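Local coordinates for glycosyl hydrolase family 62 protein (Coprinopsis cinerea, PDB 5B6T) that probably hydrolyses alpha-L-arabinofuranosyl side groups of arabinoxylan, as an alpha-L-arabinofuranosidase of glycoside hydrolase family 62, at residues P2-P16 against P303-A315. Residues are numbered along the deposited sequence; the frame is centred on the assembly and turned at random.
Sequences PSSFRWSSSGPLIGP and PWKLGLLTQTNSA
With CG lodged between its backbone N and carbonyl carbon (chi1 74°), Asn313 folds its amide against the backbone of Ser4 and Arg6, while the extended chain of Gln311, leaving with CG anti to N (chi1 -180°), brings a second amide beside it. Asn313 ND2 donates to Ser4 O at 2.9 Å, the acceptor lying close to the plane of the donating amide. Asn313 OD1 accepts Arg6 N at 3.1 Å and Gln311 NE2 at 3.0 Å, from opposite faces of its amide plane. A leucine in place of Asn313 would probably leave Ser4 O and Arg6 N without these mates and take one of the bonds that fix the Gln311 amide, whose OE1 is still held by Leu284 N. Farther along, 7-9 and 305-311 pair antiparallel through reciprocal bonds between Ser8 and Thr310. Leu309 CD1 sits over the face of the Trp7 indole in a CH-pi contact, 4.0 Å from the centroid of its five-membered ring; Trp7 NE1 is held by Phe246 O. Where regular pairing lapses, Ser10 OG accepts Leu308 N at 2.9 Å and donates to Gly11 O. A classic beta bulge follows, with Leu13 N and Ile14 N converging on Leu306 O. Strands 252-254 and 285-290 flank the pair. N- and C-terminal strands thus close the family's five-bladed propeller non-covalently within one blade, side-chain amides and a serine hydroxyl serving as backbone-like partners where regular pairing stops.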
ATOM      1  N   PRO A   2      13.240 -15.274   4.075  1.00 14.74           N
ATOM      2  CA  PRO A   2      14.654 -15.088   3.736  1.00 14.76           C
ATOM      3  C   PRO A   2      15.124 -13.649   3.851  1.00 15.36           C
ATOM      4  O   PRO A   2      14.306 -12.729   4.014  1.00 14.61           O
ATOM      5  CB  PRO A   2      14.742 -15.588   2.288  1.00 14.83           C
ATOM      6  CG  PRO A   2      13.381 -15.338   1.744  1.00 15.68           C
ATOM      7  CD  PRO A   2      12.414 -15.540   2.881  1.00 15.08           C
ATOM      8  N   SER A   3      16.433 -13.445   3.752  1.00 14.96           N
ATOM      9  CA  SER A   3      17.021 -12.123   3.904  1.00 15.66           C
ATOM     10  C   SER A   3      17.447 -11.565   2.553  1.00 14.13           C
ATOM     11  O   SER A   3      18.060 -10.506   2.464  1.00 14.68           O
ATOM     12  CB  SER A   3      18.213 -12.197   4.880  1.00 18.27           C
ATOM     13  OG  SER A   3      19.232 -13.018   4.338  1.00 22.13           O
ATOM     14  N   SER A   4      17.134 -12.285   1.491  1.00 12.79           N
ATOM     15  CA  SER A   4      17.262 -11.770   0.129  1.00 12.69           C
ATOM     16  C   SER A   4      16.062 -12.297  -0.647  1.00 11.21           C
ATOM     17  O   SER A   4      15.418 -13.262  -0.229  1.00 10.95           O
ATOM     18  CB  SER A   4      18.575 -12.192  -0.554  1.00 14.08           C
ATOM     19  OG  SER A   4      18.610 -13.585  -0.744  1.00 16.37           O
ATOM     20  N   PHE A   5      15.745 -11.622  -1.756  1.00  9.78           N
ATOM     21  CA  PHE A   5      14.560 -11.927  -2.545  1.00  9.63           C
ATOM     22  C   PHE A   5      14.836 -11.977  -4.022  1.00  9.22           C
ATOM     23  O   PHE A   5      15.654 -11.252  -4.543  1.00  9.05           O
ATOM     24  CB  PHE A   5      13.466 -10.883  -2.254  1.00  9.11           C
ATOM     25  CG  PHE A   5      13.045 -10.892  -0.836  1.00  9.14           C
ATOM     26  CD1 PHE A   5      12.045 -11.754  -0.412  1.00  9.28           C
ATOM     27  CD2 PHE A   5      13.754 -10.168   0.120  1.00  9.07           C
ATOM     28  CE1 PHE A   5      11.714 -11.819   0.936  1.00  8.89           C
ATOM     29  CE2 PHE A   5      13.420 -10.246   1.451  1.00  9.26           C
ATOM     30  CZ  PHE A   5      12.395 -11.064   1.848  1.00  9.29           C
ATOM     31  N   ARG A   6      14.121 -12.873  -4.697  1.00  9.58           N
ATOM     32  CA  ARG A   6      14.050 -12.897  -6.142  1.00 10.04           C
ATOM     33  C   ARG A   6      12.608 -13.085  -6.565  1.00  9.05           C
ATOM     34  O   ARG A   6      11.839 -13.803  -5.919  1.00  9.53           O
ATOM     35  CB  ARG A   6      14.941 -13.997  -6.731  1.00 11.99           C
ATOM     36  CG  ARG A   6      16.397 -13.549  -6.637  1.00 13.51           C
ATOM     37  CD  ARG A   6      17.332 -14.354  -7.509  1.00 14.43           C
ATOM     38  NE  ARG A   6      16.852 -14.429  -8.883  1.00 14.81           N
ATOM     39  CZ  ARG A   6      16.942 -13.493  -9.822  1.00 14.58           C
ATOM     40  NH1 ARG A   6      17.522 -12.319  -9.619  1.00 15.72           N
ATOM     41  NH2 ARG A   6      16.444 -13.772 -11.021  1.00 15.04           N
ATOM     42  N   TRP A   7      12.255 -12.456  -7.679  1.00  8.43           N
ATOM     43  CA  TRP A   7      10.857 -12.420  -8.140  1.00  8.30           C
ATOM     44  C   TRP A   7      10.767 -12.686  -9.627  1.00  8.69           C
ATOM     45  O   TRP A   7      11.706 -12.411 -10.402  1.00  8.30           O
ATOM     46  CB  TRP A   7      10.214 -11.039  -7.915  1.00  8.25           C
ATOM     47  CG  TRP A   7      10.374 -10.476  -6.554  1.00  7.90           C
ATOM     48  CD1 TRP A   7      11.380  -9.664  -6.133  1.00  7.84           C
ATOM     49  CD2 TRP A   7       9.500 -10.669  -5.431  1.00  7.91           C
ATOM     50  NE1 TRP A   7      11.182  -9.341  -4.818  1.00  7.88           N
ATOM     51  CE2 TRP A   7      10.040  -9.943  -4.362  1.00  7.82           C
ATOM     52  CE3 TRP A   7       8.326 -11.399  -5.226  1.00  7.66           C
ATOM     53  CZ2 TRP A   7       9.439  -9.916  -3.091  1.00  7.79           C
ATOM     54  CZ3 TRP A   7       7.712 -11.361  -3.990  1.00  7.68           C
ATOM     55  CH2 TRP A   7       8.277 -10.616  -2.924  1.00  7.77           C
ATOM     56  N   SER A   8       9.574 -13.129 -10.027  1.00  8.26           N
ATOM     57  CA  SER A   8       9.146 -13.166 -11.417  1.00  8.48           C
ATOM     58  C   SER A   8       7.899 -12.298 -11.554  1.00  8.58           C
ATOM     59  O   SER A   8       6.921 -12.490 -10.816  1.00  8.37           O
ATOM     60  CB  SER A   8       8.823 -14.600 -11.861  1.00  9.02           C
ATOM     61  OG  SER A   8       8.319 -14.591 -13.195  1.00  8.96           O
ATOM     62  N   SER A   9       7.947 -11.348 -12.479  1.00  8.32           N
ATOM     63  CA  SER A   9       6.852 -10.425 -12.696  1.00  9.08           C
ATOM     64  C   SER A   9       5.992 -10.813 -13.868  1.00  9.24           C
ATOM     65  O   SER A   9       6.490 -11.199 -14.938  1.00  9.13           O
ATOM     66  CB  SER A   9       7.352  -9.007 -12.943  1.00  8.93           C
ATOM     67  OG  SER A   9       6.239  -8.105 -13.085  1.00  9.34           O
ATOM     68  N   SER A  10       4.691 -10.675 -13.667  1.00  8.81           N
ATOM     69  CA  SER A  10       3.731 -10.644 -14.766  1.00  9.10           C
ATOM     70  C   SER A  10       3.948  -9.437 -15.647  1.00  9.01           C
ATOM     71  O   SER A  10       4.706  -8.532 -15.307  1.00  9.44           O
ATOM     72  CB  SER A  10       2.315 -10.563 -14.208  1.00  8.96           C
ATOM     73  OG  SER A  10       2.051  -9.268 -13.667  1.00  8.88           O
ATOM     74  N   GLY A  11       3.247  -9.404 -16.770  1.00  9.35           N
ATOM     75  CA  GLY A  11       3.081  -8.174 -17.499  1.00  9.48           C
ATOM     76  C   GLY A  11       2.116  -7.250 -16.797  1.00  9.97           C
ATOM     77  O   GLY A  11       1.656  -7.559 -15.685  1.00  9.59           O
ATOM     78  N   PRO A  12       1.814  -6.107 -17.412  1.00 10.02           N
ATOM     79  CA  PRO A  12       0.820  -5.227 -16.789  1.00 10.47           C
ATOM     80  C   PRO A  12      -0.528  -5.909 -16.817  1.00 10.81           C
ATOM     81  O   PRO A  12      -0.974  -6.363 -17.909  1.00 12.64           O
ATOM     82  CB  PRO A  12       0.836  -3.987 -17.668  1.00 10.69           C
ATOM     83  CG  PRO A  12       1.516  -4.396 -18.955  1.00 10.58           C
ATOM     84  CD  PRO A  12       2.362  -5.584 -18.674  1.00 10.47           C
ATOM     85  N   LEU A  13      -1.189  -6.007 -15.662  1.00  9.83           N
ATOM     86  CA  LEU A  13      -2.440  -6.735 -15.559  1.00 10.32           C
ATOM     87  C   LEU A  13      -3.636  -5.797 -15.565  1.00  9.84           C
ATOM     88  O   LEU A  13      -4.684  -6.125 -16.147  1.00 11.42           O
ATOM     89  CB  LEU A  13      -2.490  -7.589 -14.300  1.00 10.70           C
ATOM     90  CG  LEU A  13      -1.408  -8.682 -14.186  1.00 11.03           C
ATOM     91  CD1 LEU A  13      -1.489  -9.363 -12.840  1.00 11.50           C
ATOM     92  CD2 LEU A  13      -1.447  -9.692 -15.323  1.00 11.49           C
ATOM     93  N   ILE A  14      -3.506  -4.670 -14.867  1.00  8.82           N
ATOM     94  CA  ILE A  14      -4.631  -3.733 -14.716  1.00  9.23           C
ATOM     95  C   ILE A  14      -4.170  -2.310 -15.060  1.00  9.00           C
ATOM     96  O   ILE A  14      -3.230  -1.793 -14.499  1.00  8.74           O
ATOM     97  CB  ILE A  14      -5.205  -3.722 -13.289  1.00  9.41           C
ATOM     98  CG1 ILE A  14      -5.800  -5.083 -12.926  1.00  9.47           C
ATOM     99  CG2 ILE A  14      -6.278  -2.642 -13.142  1.00  9.96           C
ATOM    100  CD1 ILE A  14      -6.063  -5.260 -11.441  1.00  9.55           C
ATOM    101  N   GLY A  15      -4.868  -1.694 -16.021  1.00  9.38           N
ATOM    102  CA  GLY A  15      -4.695  -0.299 -16.315  1.00  9.02           C
ATOM    103  C   GLY A  15      -6.043   0.398 -16.421  1.00  9.03           C
ATOM    104  O   GLY A  15      -7.094  -0.212 -16.206  1.00  9.24           O
ATOM    105  N   PRO A  16      -6.007   1.695 -16.749  1.00  9.44           N
ATOM    106  CA  PRO A  16      -7.211   2.498 -16.801  1.00  9.69           C
ATOM    107  C   PRO A  16      -8.179   2.015 -17.871  1.00 10.09           C
ATOM    108  O   PRO A  16      -7.772   1.475 -18.883  1.00 10.03           O
ATOM    109  CB  PRO A  16      -6.700   3.886 -17.187  1.00 10.08           C
ATOM    110  CG  PRO A  16      -5.289   3.923 -16.810  1.00 10.15           C
ATOM    111  CD  PRO A  16      -4.792   2.507 -16.951  1.00  9.51           C
ATOM    112  N   PRO A 303       1.718   6.877 -16.764  1.00 10.07           N
ATOM    113  CA  PRO A 303       0.860   5.724 -17.044  1.00  9.59           C
ATOM    114  C   PRO A 303       1.164   4.482 -16.200  1.00  8.83           C
ATOM    115  O   PRO A 303       1.543   3.432 -16.712  1.00  9.36           O
ATOM    116  CB  PRO A 303       1.101   5.486 -18.545  1.00  9.59           C
ATOM    117  CG  PRO A 303       2.498   5.933 -18.752  1.00 10.10           C
ATOM    118  CD  PRO A 303       2.710   7.102 -17.844  1.00 10.13           C
ATOM    119  N   TRP A 304       0.904   4.599 -14.913  1.00  8.84           N
ATOM    120  CA  TRP A 304       1.071   3.454 -13.987  1.00  8.51           C
ATOM    121  C   TRP A 304       0.050   2.369 -14.271  1.00  8.62           C
ATOM    122  O   TRP A 304      -1.125   2.653 -14.519  1.00  8.14           O
ATOM    123  CB  TRP A 304       0.937   3.887 -12.520  1.00  8.60           C
ATOM    124  CG  TRP A 304       1.962   4.860 -12.069  1.00  8.44           C
ATOM    125  CD1 TRP A 304       1.821   6.201 -12.009  1.00  8.95           C
ATOM    126  CD2 TRP A 304       3.283   4.571 -11.597  1.00  8.55           C
ATOM    127  NE1 TRP A 304       2.957   6.779 -11.514  1.00  8.23           N
ATOM    128  CE2 TRP A 304       3.881   5.794 -11.263  1.00  8.28           C
ATOM    129  CE3 TRP A 304       4.017   3.399 -11.437  1.00  8.43           C
ATOM    130  CZ2 TRP A 304       5.198   5.886 -10.795  1.00  8.41           C
ATOM    131  CZ3 TRP A 304       5.319   3.478 -10.939  1.00  8.78           C
ATOM    132  CH2 TRP A 304       5.903   4.713 -10.634  1.00  8.41           C
ATOM    133  N   LYS A 305       0.508   1.118 -14.183  1.00  8.75           N
ATOM    134  CA  LYS A 305      -0.340  -0.079 -14.321  1.00  9.15           C
ATOM    135  C   LYS A 305       0.069  -1.043 -13.222  1.00  8.48           C
ATOM    136  O   LYS A 305       1.182  -0.967 -12.710  1.00  8.38           O
ATOM    137  CB  LYS A 305      -0.179  -0.710 -15.715  1.00 10.20           C
ATOM    138  CG  LYS A 305      -0.490   0.297 -16.834  1.00 11.72           C
ATOM    139  CD  LYS A 305      -0.273  -0.256 -18.214  1.00 13.41           C
ATOM    140  CE  LYS A 305      -0.132   0.854 -19.229  1.00 14.16           C
ATOM    141  NZ  LYS A 305      -1.295   1.799 -19.307  1.00 15.08           N
ATOM    142  N   LEU A 306      -0.837  -1.937 -12.867  1.00  8.16           N
ATOM    143  CA  LEU A 306      -0.580  -2.919 -11.806  1.00  8.15           C
ATOM    144  C   LEU A 306      -0.077  -4.222 -12.415  1.00  8.24           C
ATOM    145  O   LEU A 306      -0.650  -4.714 -13.393  1.00  8.39           O
ATOM    146  CB  LEU A 306      -1.860  -3.189 -11.005  1.00  8.34           C
ATOM    147  CG  LEU A 306      -2.606  -1.956 -10.458  1.00  8.19           C
ATOM    148  CD1 LEU A 306      -3.748  -2.377  -9.564  1.00  8.21           C
ATOM    149  CD2 LEU A 306      -1.668  -0.997  -9.739  1.00  8.27           C
ATOM    150  N   GLY A 307       0.956  -4.769 -11.802  1.00  8.01           N
ATOM    151  CA  GLY A 307       1.454  -6.115 -12.069  1.00  8.11           C
ATOM    152  C   GLY A 307       1.650  -6.915 -10.801  1.00  8.13           C
ATOM    153  O   GLY A 307       1.405  -6.418  -9.677  1.00  7.85           O
ATOM    154  N   LEU A 308       2.065  -8.171 -10.965  1.00  7.73           N
ATOM    155  CA  LEU A 308       2.174  -9.075  -9.834  1.00  7.78           C
ATOM    156  C   LEU A 308       3.524  -9.765  -9.851  1.00  8.07           C
ATOM    157  O   LEU A 308       3.862 -10.396 -10.858  1.00  8.25           O
ATOM    158  CB  LEU A 308       1.096 -10.140  -9.910  1.00  8.19           C
ATOM    159  CG  LEU A 308       0.958 -11.066  -8.702  1.00  8.55           C
ATOM    160  CD1 LEU A 308       0.543 -10.292  -7.461  1.00  8.72           C
ATOM    161  CD2 LEU A 308      -0.045 -12.179  -8.969  1.00  9.43           C
ATOM    162  N   LEU A 309       4.263  -9.614  -8.760  1.00  7.86           N
ATOM    163  CA  LEU A 309       5.514 -10.334  -8.556  1.00  8.00           C
ATOM    164  C   LEU A 309       5.214 -11.629  -7.821  1.00  8.22           C
ATOM    165  O   LEU A 309       4.499 -11.613  -6.854  1.00  7.86           O
ATOM    166  CB  LEU A 309       6.467  -9.513  -7.686  1.00  7.98           C
ATOM    167  CG  LEU A 309       6.852  -8.111  -8.106  1.00  8.03           C
ATOM    168  CD1 LEU A 309       7.878  -7.541  -7.156  1.00  8.25           C
ATOM    169  CD2 LEU A 309       7.400  -8.086  -9.519  1.00  8.03           C
ATOM    170  N   THR A 310       5.808 -12.729  -8.285  1.00  8.41           N
ATOM    171  CA  THR A 310       5.755 -14.011  -7.605  1.00  8.71           C
ATOM    172  C   THR A 310       7.168 -14.394  -7.164  1.00  8.64           C
ATOM    173  O   THR A 310       8.092 -14.367  -7.955  1.00  8.28           O
ATOM    174  CB  THR A 310       5.181 -15.080  -8.548  1.00  9.15           C
ATOM    175  OG1 THR A 310       3.841 -14.729  -8.924  1.00  9.82           O
ATOM    176  CG2 THR A 310       5.152 -16.417  -7.889  1.00  9.77           C
ATOM    177  N   GLN A 311       7.338 -14.688  -5.886  1.00  9.06           N
ATOM    178  CA  GLN A 311       8.671 -14.979  -5.376  1.00  9.61           C
ATOM    179  C   GLN A 311       9.203 -16.282  -5.991  1.00  9.93           C
ATOM    180  O   GLN A 311       8.474 -17.285  -6.029  1.00  9.22           O
ATOM    181  CB  GLN A 311       8.631 -15.110  -3.859  1.00  9.79           C
ATOM    182  CG  GLN A 311       9.967 -15.409  -3.211  1.00  9.78           C
ATOM    183  CD  GLN A 311       9.847 -15.592  -1.720  1.00  9.49           C
ATOM    184  OE1 GLN A 311       8.795 -15.939  -1.207  1.00  9.53           O
ATOM    185  NE2 GLN A 311      10.962 -15.411  -1.011  1.00  9.31           N
ATOM    186  N   THR A 312      10.459 -16.238  -6.448  1.00  9.78           N
ATOM    187  CA  THR A 312      11.126 -17.408  -7.015  1.00 11.00           C
ATOM    188  C   THR A 312      12.166 -18.033  -6.095  1.00 11.86           C
ATOM    189  O   THR A 312      12.692 -19.104  -6.436  1.00 14.24           O
ATOM    190  CB  THR A 312      11.771 -17.077  -8.376  1.00 10.50           C
ATOM    191  OG1 THR A 312      12.754 -16.062  -8.190  1.00 11.60           O
ATOM    192  CG2 THR A 312      10.722 -16.608  -9.345  1.00 10.82           C
ATOM    193  N   ASN A 313      12.496 -17.396  -4.965  1.00 11.17           N
ATOM    194  CA  ASN A 313      13.363 -18.025  -3.967  1.00 12.43           C
ATOM    195  C   ASN A 313      12.590 -18.335  -2.702  1.00 12.78           C
ATOM    196  O   ASN A 313      13.089 -18.151  -1.585  1.00 13.88           O
ATOM    197  CB  ASN A 313      14.585 -17.154  -3.647  1.00 12.62           C
ATOM    198  CG  ASN A 313      14.246 -15.940  -2.797  1.00 12.66           C
ATOM    199  OD1 ASN A 313      13.189 -15.292  -2.983  1.00 11.30           O
ATOM    200  ND2 ASN A 313      15.159 -15.596  -1.891  1.00 12.27           N
ATOM    201  N   SER A 314      11.348 -18.799  -2.871  1.00 13.46           N
ATOM    202  CA  SER A 314      10.480 -19.083  -1.733  1.00 14.38           C
ATOM    203  C   SER A 314      11.009 -20.160  -0.790  1.00 16.27           C
ATOM    204  O   SER A 314      11.527 -21.163  -1.241  1.00 16.43           O
ATOM    205  CB  SER A 314       9.127 -19.550  -2.240  1.00 14.64           C
ATOM    206  OG  SER A 314       8.283 -19.906  -1.171  1.00 13.87           O
ATOM    207  N   ALA A 315      10.808 -19.929   0.507  1.00 16.20           N
ATOM    208  CA  ALA A 315      11.299 -20.826   1.560  1.00 17.20           C
ATOM    209  C   ALA A 315      10.371 -22.015   1.801  1.00 17.17           C
ATOM    210  O   ALA A 315      10.764 -22.961   2.495  1.00 19.62           O
ATOM    211  CB  ALA A 315      11.509 -20.061   2.867  1.00 17.18           C
TER
HETATM  212  O   HOH W   1      13.521 -14.681 -10.371  1.00 11.67           O